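Side-chain contacts in mannitol dehydrogenase (Pseudomonas fluorescens, PDB 1LJ8), which binds NAD and probably catalyses the reversible oxidation of mannitol to fructose, as a long-chain dehydrogenase: residues N391-A395 and D396-T400; D441-I444 and S445-L449; F465-A468 and F469-Y473; G480-T483 and T484-L488. One frame throughout, in Å; residues are numbered along the deposited sequence.

Contact 1. Residues N391-A395 and D396-T400; sequences NRLIA and DGRET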
# COMPACT_ATOMS: atom_id res chain seq x y z
N ASN A 391 5.35 2.99 -20.40
CA ASN A 391 5.96 4.16 -21.07
C ASN A 391 7.35 3.85 -21.59
O ASN A 391 7.78 4.36 -22.64
CB ASN A 391 6.06 5.36 -20.11
CG ASN A 391 4.72 6.00 -19.82
OD1 ASN A 391 3.73 5.75 -20.53
ND2 ASN A 391 4.66 6.80 -18.74
N ARG A 392 8.09 3.08 -20.82
CA ARG A 392 9.45 2.74 -21.24
C ARG A 392 9.38 1.83 -22.47
O ARG A 392 10.17 1.94 -23.41
CB ARG A 392 10.19 2.05 -20.07
CG ARG A 392 11.55 1.42 -20.42
CD ARG A 392 12.56 2.52 -20.90
NE ARG A 392 13.91 1.94 -20.91
CZ ARG A 392 14.71 1.89 -19.83
NH1 ARG A 392 14.31 2.40 -18.67
NH2 ARG A 392 15.88 1.27 -19.92
N LEU A 393 8.43 0.90 -22.49
CA LEU A 393 8.32 0.03 -23.66
C LEU A 393 7.97 0.86 -24.90
O LEU A 393 8.51 0.63 -25.99
CB LEU A 393 7.25 -1.05 -23.45
CG LEU A 393 7.47 -1.98 -22.24
CD1 LEU A 393 6.30 -2.99 -22.07
CD2 LEU A 393 8.78 -2.75 -22.44
N ILE A 394 7.08 1.84 -24.73
CA ILE A 394 6.68 2.69 -25.85
C ILE A 394 7.91 3.49 -26.32
O ILE A 394 8.22 3.50 -27.50
CB ILE A 394 5.54 3.65 -25.43
CG1 ILE A 394 4.24 2.84 -25.28
CG2 ILE A 394 5.36 4.78 -26.53
CD1 ILE A 394 3.12 3.67 -24.59
N ALA A 395 8.61 4.12 -25.39
CA ALA A 395 9.80 4.92 -25.76
C ALA A 395 10.88 4.10 -26.44
O ALA A 395 11.59 4.63 -27.31
CB ALA A 395 10.39 5.61 -24.54
N ASP A 396 11.04 2.85 -26.03
CA ASP A 396 12.08 2.01 -26.61
C ASP A 396 11.66 1.32 -27.90
O ASP A 396 12.51 0.70 -28.55
CB ASP A 396 12.51 0.90 -25.64
CG ASP A 396 13.31 1.40 -24.45
OD1 ASP A 396 13.84 2.54 -24.48
OD2 ASP A 396 13.43 0.61 -23.50
N GLY A 397 10.37 1.37 -28.23
CA GLY A 397 9.88 0.69 -29.41
C GLY A 397 9.86 -0.80 -29.15
O GLY A 397 9.99 -1.57 -30.09
N ARG A 398 9.74 -1.21 -27.88
CA ARG A 398 9.69 -2.64 -27.51
C ARG A 398 8.24 -3.16 -27.50
O ARG A 398 7.30 -2.37 -27.48
CB ARG A 398 10.34 -2.87 -26.14
CG ARG A 398 11.89 -2.81 -26.20
CD ARG A 398 12.51 -2.41 -24.88
NE ARG A 398 12.25 -3.38 -23.82
CZ ARG A 398 12.19 -3.05 -22.53
NH1 ARG A 398 12.38 -1.78 -22.18
NH2 ARG A 398 11.96 -3.98 -21.61
N GLU A 399 8.07 -4.48 -27.51
CA GLU A 399 6.73 -5.11 -27.57
C GLU A 399 5.88 -4.67 -26.38
O GLU A 399 6.34 -4.80 -25.25
CB GLU A 399 6.90 -6.64 -27.54
CG GLU A 399 5.59 -7.49 -27.37
CD GLU A 399 4.56 -7.36 -28.53
OE1 GLU A 399 3.71 -6.40 -28.58
OE2 GLU A 399 4.60 -8.25 -29.43
N THR A 400 4.67 -4.16 -26.62
CA THR A 400 3.83 -3.74 -25.48
C THR A 400 2.69 -4.70 -25.16
O THR A 400 1.95 -4.48 -24.19
CB THR A 400 3.16 -2.35 -25.72
OG1 THR A 400 2.25 -2.42 -26.83
CG2 THR A 400 4.24 -1.27 -25.98
O HOH W 1 16.17 0.36 -22.63

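Contact 2. Residues D441-I444 and S445-L449; sequences DALI and SQRLL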
# COMPACT_ATOMS: atom_id res chain seq x y z
N ASP A 441 -18.24 -0.72 -25.79
CA ASP A 441 -17.03 -1.43 -26.24
C ASP A 441 -16.28 -0.68 -27.32
O ASP A 441 -15.04 -0.62 -27.30
CB ASP A 441 -17.34 -2.82 -26.81
CG ASP A 441 -17.29 -3.95 -25.78
OD1 ASP A 441 -17.32 -5.11 -26.22
OD2 ASP A 441 -17.22 -3.71 -24.55
N ALA A 442 -17.01 -0.14 -28.28
CA ALA A 442 -16.37 0.57 -29.40
C ALA A 442 -15.64 1.84 -28.98
O ALA A 442 -14.73 2.30 -29.69
CB ALA A 442 -17.40 0.91 -30.47
N LEU A 443 -16.02 2.40 -27.84
CA LEU A 443 -15.40 3.64 -27.41
C LEU A 443 -14.42 3.50 -26.24
O LEU A 443 -13.91 4.49 -25.74
CB LEU A 443 -16.48 4.65 -27.05
CG LEU A 443 -17.39 5.14 -28.20
CD1 LEU A 443 -18.54 5.98 -27.60
CD2 LEU A 443 -16.61 5.98 -29.17
N ILE A 444 -14.16 2.27 -25.81
CA ILE A 444 -13.28 2.06 -24.66
C ILE A 444 -11.87 2.60 -24.86
O ILE A 444 -11.34 3.30 -24.00
CB ILE A 444 -13.26 0.55 -24.25
CG1 ILE A 444 -14.61 0.19 -23.66
CG2 ILE A 444 -12.09 0.26 -23.26
CD1 ILE A 444 -14.85 -1.31 -23.50
N SER A 445 -11.25 2.34 -26.01
CA SER A 445 -9.88 2.82 -26.14
C SER A 445 -9.86 4.34 -26.16
O SER A 445 -8.96 4.95 -25.59
CB SER A 445 -9.19 2.20 -27.39
OG SER A 445 -9.88 2.55 -28.58
N GLN A 446 -10.86 4.97 -26.76
CA GLN A 446 -10.86 6.42 -26.81
C GLN A 446 -11.15 7.08 -25.45
O GLN A 446 -10.62 8.16 -25.15
CB GLN A 446 -11.91 6.91 -27.82
CG GLN A 446 -12.01 8.41 -27.95
CD GLN A 446 -10.82 9.05 -28.65
OE1 GLN A 446 -10.86 10.24 -29.00
NE2 GLN A 446 -9.75 8.26 -28.87
N ARG A 447 -11.97 6.43 -24.64
CA ARG A 447 -12.33 7.01 -23.34
C ARG A 447 -11.43 6.59 -22.19
O ARG A 447 -10.95 7.44 -21.44
CB ARG A 447 -13.76 6.63 -22.96
CG ARG A 447 -14.87 7.20 -23.88
CD ARG A 447 -16.19 6.53 -23.50
NE ARG A 447 -17.36 7.15 -24.11
CZ ARG A 447 -18.61 6.67 -23.98
NH1 ARG A 447 -18.84 5.57 -23.25
NH2 ARG A 447 -19.62 7.32 -24.55
N LEU A 448 -11.23 5.28 -22.03
CA LEU A 448 -10.44 4.79 -20.92
C LEU A 448 -8.98 5.20 -20.99
O LEU A 448 -8.42 5.66 -20.01
CB LEU A 448 -10.55 3.27 -20.81
CG LEU A 448 -9.77 2.69 -19.62
CD1 LEU A 448 -10.41 3.16 -18.32
CD2 LEU A 448 -9.81 1.19 -19.65
N LEU A 449 -8.37 5.10 -22.17
CA LEU A 449 -6.96 5.45 -22.28
C LEU A 449 -6.66 6.94 -22.24
O LEU A 449 -5.49 7.32 -22.10
CB LEU A 449 -6.35 4.81 -23.55
CG LEU A 449 -6.46 3.29 -23.67
CD1 LEU A 449 -5.74 2.81 -24.97
CD2 LEU A 449 -5.84 2.61 -22.43
O HOH W 2 -12.25 0.28 -27.92
O HOH W 3 -12.28 3.72 -28.87

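Contact 3. Residues F465-A468 and F469-Y473; sequences FVAA and FERCY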
# COMPACT_ATOMS: atom_id res chain seq x y z
N PHE A 465 0.60 0.88 -28.95
CA PHE A 465 -0.01 0.43 -27.70
C PHE A 465 -1.52 0.35 -27.84
O PHE A 465 -2.16 -0.60 -27.37
CB PHE A 465 0.33 1.37 -26.53
CG PHE A 465 -0.29 0.93 -25.23
CD1 PHE A 465 0.39 0.03 -24.41
CD2 PHE A 465 -1.57 1.33 -24.90
CE1 PHE A 465 -0.21 -0.48 -23.25
CE2 PHE A 465 -2.21 0.84 -23.73
CZ PHE A 465 -1.53 -0.06 -22.92
N VAL A 466 -2.11 1.36 -28.47
CA VAL A 466 -3.57 1.33 -28.62
C VAL A 466 -4.02 0.07 -29.40
O VAL A 466 -5.00 -0.56 -29.04
CB VAL A 466 -4.07 2.60 -29.34
CG1 VAL A 466 -5.56 2.45 -29.70
CG2 VAL A 466 -3.89 3.81 -28.40
N ALA A 467 -3.29 -0.30 -30.45
CA ALA A 467 -3.66 -1.49 -31.25
C ALA A 467 -3.56 -2.76 -30.39
O ALA A 467 -4.41 -3.64 -30.45
CB ALA A 467 -2.73 -1.62 -32.48
N ALA A 468 -2.51 -2.83 -29.58
CA ALA A 468 -2.30 -4.00 -28.72
C ALA A 468 -3.43 -4.06 -27.67
O ALA A 468 -3.96 -5.13 -27.37
CB ALA A 468 -0.93 -3.90 -28.02
N PHE A 469 -3.78 -2.92 -27.11
CA PHE A 469 -4.87 -2.86 -26.13
C PHE A 469 -6.17 -3.33 -26.74
O PHE A 469 -6.89 -4.12 -26.16
CB PHE A 469 -5.03 -1.42 -25.61
CG PHE A 469 -6.27 -1.22 -24.80
CD1 PHE A 469 -6.30 -1.57 -23.45
CD2 PHE A 469 -7.43 -0.76 -25.41
CE1 PHE A 469 -7.45 -1.46 -22.73
CE2 PHE A 469 -8.62 -0.64 -24.68
CZ PHE A 469 -8.62 -1.00 -23.32
N GLU A 470 -6.47 -2.86 -27.95
CA GLU A 470 -7.70 -3.26 -28.59
C GLU A 470 -7.75 -4.76 -28.95
O GLU A 470 -8.80 -5.38 -28.79
CB GLU A 470 -7.95 -2.38 -29.84
CG GLU A 470 -8.31 -0.94 -29.45
CD GLU A 470 -8.59 -0.05 -30.64
OE1 GLU A 470 -8.37 -0.48 -31.79
OE2 GLU A 470 -9.02 1.10 -30.41
N ARG A 471 -6.63 -5.31 -29.43
CA ARG A 471 -6.51 -6.75 -29.76
C ARG A 471 -6.77 -7.56 -28.47
O ARG A 471 -7.52 -8.55 -28.45
CB ARG A 471 -5.07 -7.13 -30.18
CG ARG A 471 -4.61 -6.65 -31.53
CD ARG A 471 -3.34 -7.37 -31.92
NE ARG A 471 -2.11 -6.89 -31.28
CZ ARG A 471 -1.43 -5.83 -31.71
NH1 ARG A 471 -1.85 -5.14 -32.76
NH2 ARG A 471 -0.27 -5.50 -31.16
N CYS A 472 -6.09 -7.16 -27.41
CA CYS A 472 -6.21 -7.85 -26.12
C CYS A 472 -7.62 -7.81 -25.58
O CYS A 472 -8.16 -8.85 -25.14
CB CYS A 472 -5.22 -7.25 -25.06
SG CYS A 472 -3.48 -7.71 -25.39
N TYR A 473 -8.22 -6.63 -25.58
CA TYR A 473 -9.59 -6.52 -25.06
C TYR A 473 -10.58 -7.41 -25.86
O TYR A 473 -11.39 -8.16 -25.28
CB TYR A 473 -10.02 -5.08 -25.10
CG TYR A 473 -11.40 -4.86 -24.53
CD1 TYR A 473 -11.58 -4.69 -23.16
CD2 TYR A 473 -12.53 -4.91 -25.35
CE1 TYR A 473 -12.87 -4.58 -22.62
CE2 TYR A 473 -13.83 -4.81 -24.83
CZ TYR A 473 -13.99 -4.65 -23.46
OH TYR A 473 -15.26 -4.58 -22.90

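Contact 4. Residues G480-T483 and T484-L488; sequences GVTT and TLKHL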
# COMPACT_ATOMS: atom_id res chain seq x y z
N GLY A 480 -11.91 -15.46 -24.14
CA GLY A 480 -11.60 -15.76 -22.76
C GLY A 480 -10.13 -15.58 -22.36
O GLY A 480 -9.21 -15.54 -23.18
N VAL A 481 -9.91 -15.47 -21.05
CA VAL A 481 -8.57 -15.30 -20.50
C VAL A 481 -7.60 -16.43 -20.90
O VAL A 481 -6.49 -16.17 -21.36
CB VAL A 481 -8.66 -15.26 -18.93
CG1 VAL A 481 -7.26 -15.30 -18.29
CG2 VAL A 481 -9.46 -14.03 -18.49
N THR A 482 -8.03 -17.68 -20.72
CA THR A 482 -7.14 -18.80 -20.98
C THR A 482 -6.63 -18.85 -22.42
O THR A 482 -5.44 -18.96 -22.66
CB THR A 482 -7.81 -20.13 -20.61
OG1 THR A 482 -8.05 -20.13 -19.18
CG2 THR A 482 -6.88 -21.34 -20.96
N THR A 483 -7.54 -18.76 -23.36
CA THR A 483 -7.13 -18.80 -24.77
C THR A 483 -6.28 -17.58 -25.11
O THR A 483 -5.30 -17.67 -25.84
CB THR A 483 -8.38 -18.90 -25.65
OG1 THR A 483 -8.93 -20.23 -25.50
CG2 THR A 483 -8.04 -18.65 -27.11
N THR A 484 -6.63 -16.42 -24.58
CA THR A 484 -5.84 -15.22 -24.86
C THR A 484 -4.39 -15.40 -24.37
O THR A 484 -3.44 -15.03 -25.05
CB THR A 484 -6.49 -14.01 -24.19
OG1 THR A 484 -7.78 -13.81 -24.79
CG2 THR A 484 -5.65 -12.75 -24.35
N LEU A 485 -4.22 -15.93 -23.15
CA LEU A 485 -2.88 -16.14 -22.62
C LEU A 485 -2.14 -17.17 -23.46
O LEU A 485 -0.97 -17.00 -23.72
CB LEU A 485 -2.89 -16.62 -21.15
CG LEU A 485 -3.19 -15.49 -20.14
CD1 LEU A 485 -3.30 -16.07 -18.73
CD2 LEU A 485 -2.10 -14.42 -20.20
N LYS A 486 -2.81 -18.26 -23.83
CA LYS A 486 -2.12 -19.24 -24.67
C LYS A 486 -1.61 -18.58 -25.94
O LYS A 486 -0.45 -18.77 -26.32
CB LYS A 486 -3.05 -20.40 -25.05
CG LYS A 486 -3.38 -21.30 -23.90
CD LYS A 486 -4.48 -22.28 -24.28
CE LYS A 486 -4.57 -23.43 -23.30
NZ LYS A 486 -5.75 -24.32 -23.63
N HIS A 487 -2.45 -17.80 -26.61
CA HIS A 487 -1.96 -17.18 -27.86
C HIS A 487 -0.78 -16.25 -27.60
O HIS A 487 0.23 -16.26 -28.32
CB HIS A 487 -3.10 -16.42 -28.56
CG HIS A 487 -4.18 -17.31 -29.12
ND1 HIS A 487 -5.39 -16.84 -29.56
CD2 HIS A 487 -4.21 -18.65 -29.31
CE1 HIS A 487 -6.13 -17.85 -30.00
NE2 HIS A 487 -5.43 -18.96 -29.86
N LEU A 488 -0.90 -15.44 -26.54
CA LEU A 488 0.14 -14.48 -26.23
C LEU A 488 1.48 -15.10 -25.91
O LEU A 488 2.53 -14.59 -26.35
CB LEU A 488 -0.33 -13.59 -25.06
CG LEU A 488 0.71 -12.59 -24.50
CD1 LEU A 488 0.99 -11.54 -25.56
CD2 LEU A 488 0.18 -11.92 -23.22
O HOH W 4 -8.12 -22.38 -24.17

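Contact 1. Residues N391-A395 and D396-T400
Arg398 folds back over the end of helix 387-396 and lays its guanidinium on Leu393, the two side chains meeting at about a right angle. Arg398 CB starts 4.0 Å from Leu393 CD2. From there the chain runs extended through CG and CD, then bends at chi3 (64°), which turns the flat group over the leucine methyl. Arg398 NE lies 3.8 Å from Leu393 CD2, and Arg398 CZ comes to 3.4 Å from the same CD2, which sits over the centre of one guanidinium face. At the edge, Arg398 NH1 passes beside Arg392 CG and donates to Asp396 OD2 at 2.9 Å, using the anti lone pair of that oxygen. Arg398 NH1 also bonds Asn342 OD1, and Arg398 NH2 reaches the carbonyl of Leu337. The same Asp396 OD2 takes a second bond on its syn side from Arg392 NE at 3.0 Å, with the carboxylate turned 83° against the guanidinium of Arg392; a water bridges Asp396 OD2 to Arg392 NH2. Beneath the network the backbone closes a Schellman motif: Arg398 N donates to Leu393 O at 2.9 Å and Gly397 N to Ile394 O at 3.1 Å, with Gly397 at positive phi. Beyond the turn, Thr400 CG2 packs 3.9 Å from Leu393 CB and also approaches Ile394. One carboxylate oxygen thus serves two guanidinium groups, and its negative charge probably offsets the closeness of Arg392 NE and Arg398 NH1; the methyl Leu393 CD2 lies against one face of the second group.

Contact 2. Residues D441-I444 and S445-L449
Leu443 and Arg447 run obliquely against each other at the start of helix 444-448. With CG beside the backbone N (chi1 -65°) the arginine chain starts back past Leu443 O and, extended from CG to NE, carries the guanidinium to the leucine side chain. Leu443 CB is 4.0 Å from Arg447 NE, and Leu443 CD1 stands over one face of the guanidinium toward its rim, 3.5 Å from Arg447 NH2. Arg447 NH1 has a weak bond to Ser439 OG. Ile444 and Leu448, by contrast, lie side by side and point the same way, with Ile444 CG2 4.2 Å from Leu448 CB. Both pairs are spaced by one helical turn, and the backbone ties them in the same register: Arg447 N bonds Leu443 O at 3.0 Å and Leu448 N bonds Ile444 O at 2.8 Å. Two waters bond the first-turn amides Ser445 N and Gln446 N. One molecule donates to Ala442 O and to Ser445 OG, the latter at 2.7 Å, and accepts from Gln446 N; the other links Asp441 O with Ser445 N. Ser445 OG also bonds Glu470 of helix 463-488. Toward the interior, Ile444 packs on Phe469 and Tyr473 of that helix and on Ala411 of helix 401-413, where Leu448 adds contacts with Trp410 and Ala411. The short helix therefore packs against helices 401-413 and 463-488 in the all-helical part of the C-terminal domain.

Contact 3. Residues F465-A468 and F469-Y473
Phe469 follows Phe465 by one turn of the long alpha-helix 463-488 in the C-terminal domain, with regular alpha-helical bonds from each N to the O four residues before. Phe469 N donates to Phe465 O at 2.8 Å, and Phe469 CB lies 4.1 Å from Phe465 CE2; the two side chains pass obliquely without stacking. The Phe469 ring continues away from this turn to touch Ile444 and Ser445 of helix 444-448. Glu470 comes next and lies alongside Val466, pointing the same way: its CG is 3.4 Å from Val466 O, and OE2 is 3.8 Å from Val466 CG1. The extended chain puts the carboxylate past the valine methyl, where OE2 finds the hydroxyl of Ser445. Arg471 starts the same way, with CG beside the backbone N, but bends at chi3 (-78°). This brings the guanidinium flat over the preceding turn, where Ala467 O and Ala468 CA both lie over one face of it, toward the rim. Arg471 NH1 comes within 3.6 Å of Ala467 CB and Arg471 NH2 within 3.5 Å of Ala468 CA. The guanidinium thus lies close against the alanine backbone and CB atoms, and a salt bridge from Arg471 NH2 to Glu401 OE1 holds its tip against the start of helix 401-413. Ala468 itself faces that helix, packing on Glu401 and Ala404. Cys472, buried on the same side, touches Ala408. Cys472 N donates to Ala468 O at 2.9 Å, and Cys472 CB lies 3.4 Å from that same carbonyl oxygen.

Contact 4. Residues G480-T483 and T484-L488
Thr484 bonds Gly480 twice across a kink in alpha-helix 463-488, where the amides of Val481 and Thr482 lack bonds to the preceding turn. Among the hydrogen bonds, Thr484 OG1 donates to Gly480 O at 2.8 Å and Thr484 N to the same oxygen at 3.1 Å, approaching from opposite faces of the carbonyl plane. The hydroxyl lies beside its own backbone N (chi1 -64°), which directs it back to that carbonyl; it also bonds Ser475 OG, from before the kink. Glu419 OE2 accepts from Val481 N, supplying a partner that the kinked helix does not. Regular bonds resume with Thr484 N and continue with Leu485 N, Lys486 N and His487 N, each donating four residues back. A water joins two outward side chains, 2.7 Å from Thr483 OG1 and 3.1 Å from Lys486 NZ, where it accepts from the lysine. The apolar contacts run along the helix, each pair side by side and pointing the same way. Val481 CG1 meets Leu485 CD1 at 4.1 Å on the buried side, where Phe327 and Leu405 of neighbouring helices also pack. The extended chain of Lys486 passes Thr482, with CE 3.9 Å from Thr482 CG2, while Thr482 OG1 bonds Lys313 NZ. The last kind is a CH-pi contact on the exposed side: Thr483 CG2 sits over the His487 ring, 3.9 Å from its centroid and 28° off the normal, with His487 CE1 its nearest ring atom at 3.6 Å.

Following the chain from the N terminus, contact 1 closes the turn from helix 387-396 toward helix 401-413, and contact 2 closes the turn that opens helix 444-448. Contacts 3 and 4 then lie in succession on helix 463-488, their centres about 14 Å apart. All four are local and in series, so none encloses or crosses another. In space, contact 3 is the meeting point: Phe465 and Ala468 pack on Thr400 of contact 1, while Tyr473 OH probably bonds Asp441 OD2 of contact 2. Contact 4 touches none of the others directly, but it shares the long helix with contact 3, and both pack against helix 401-413.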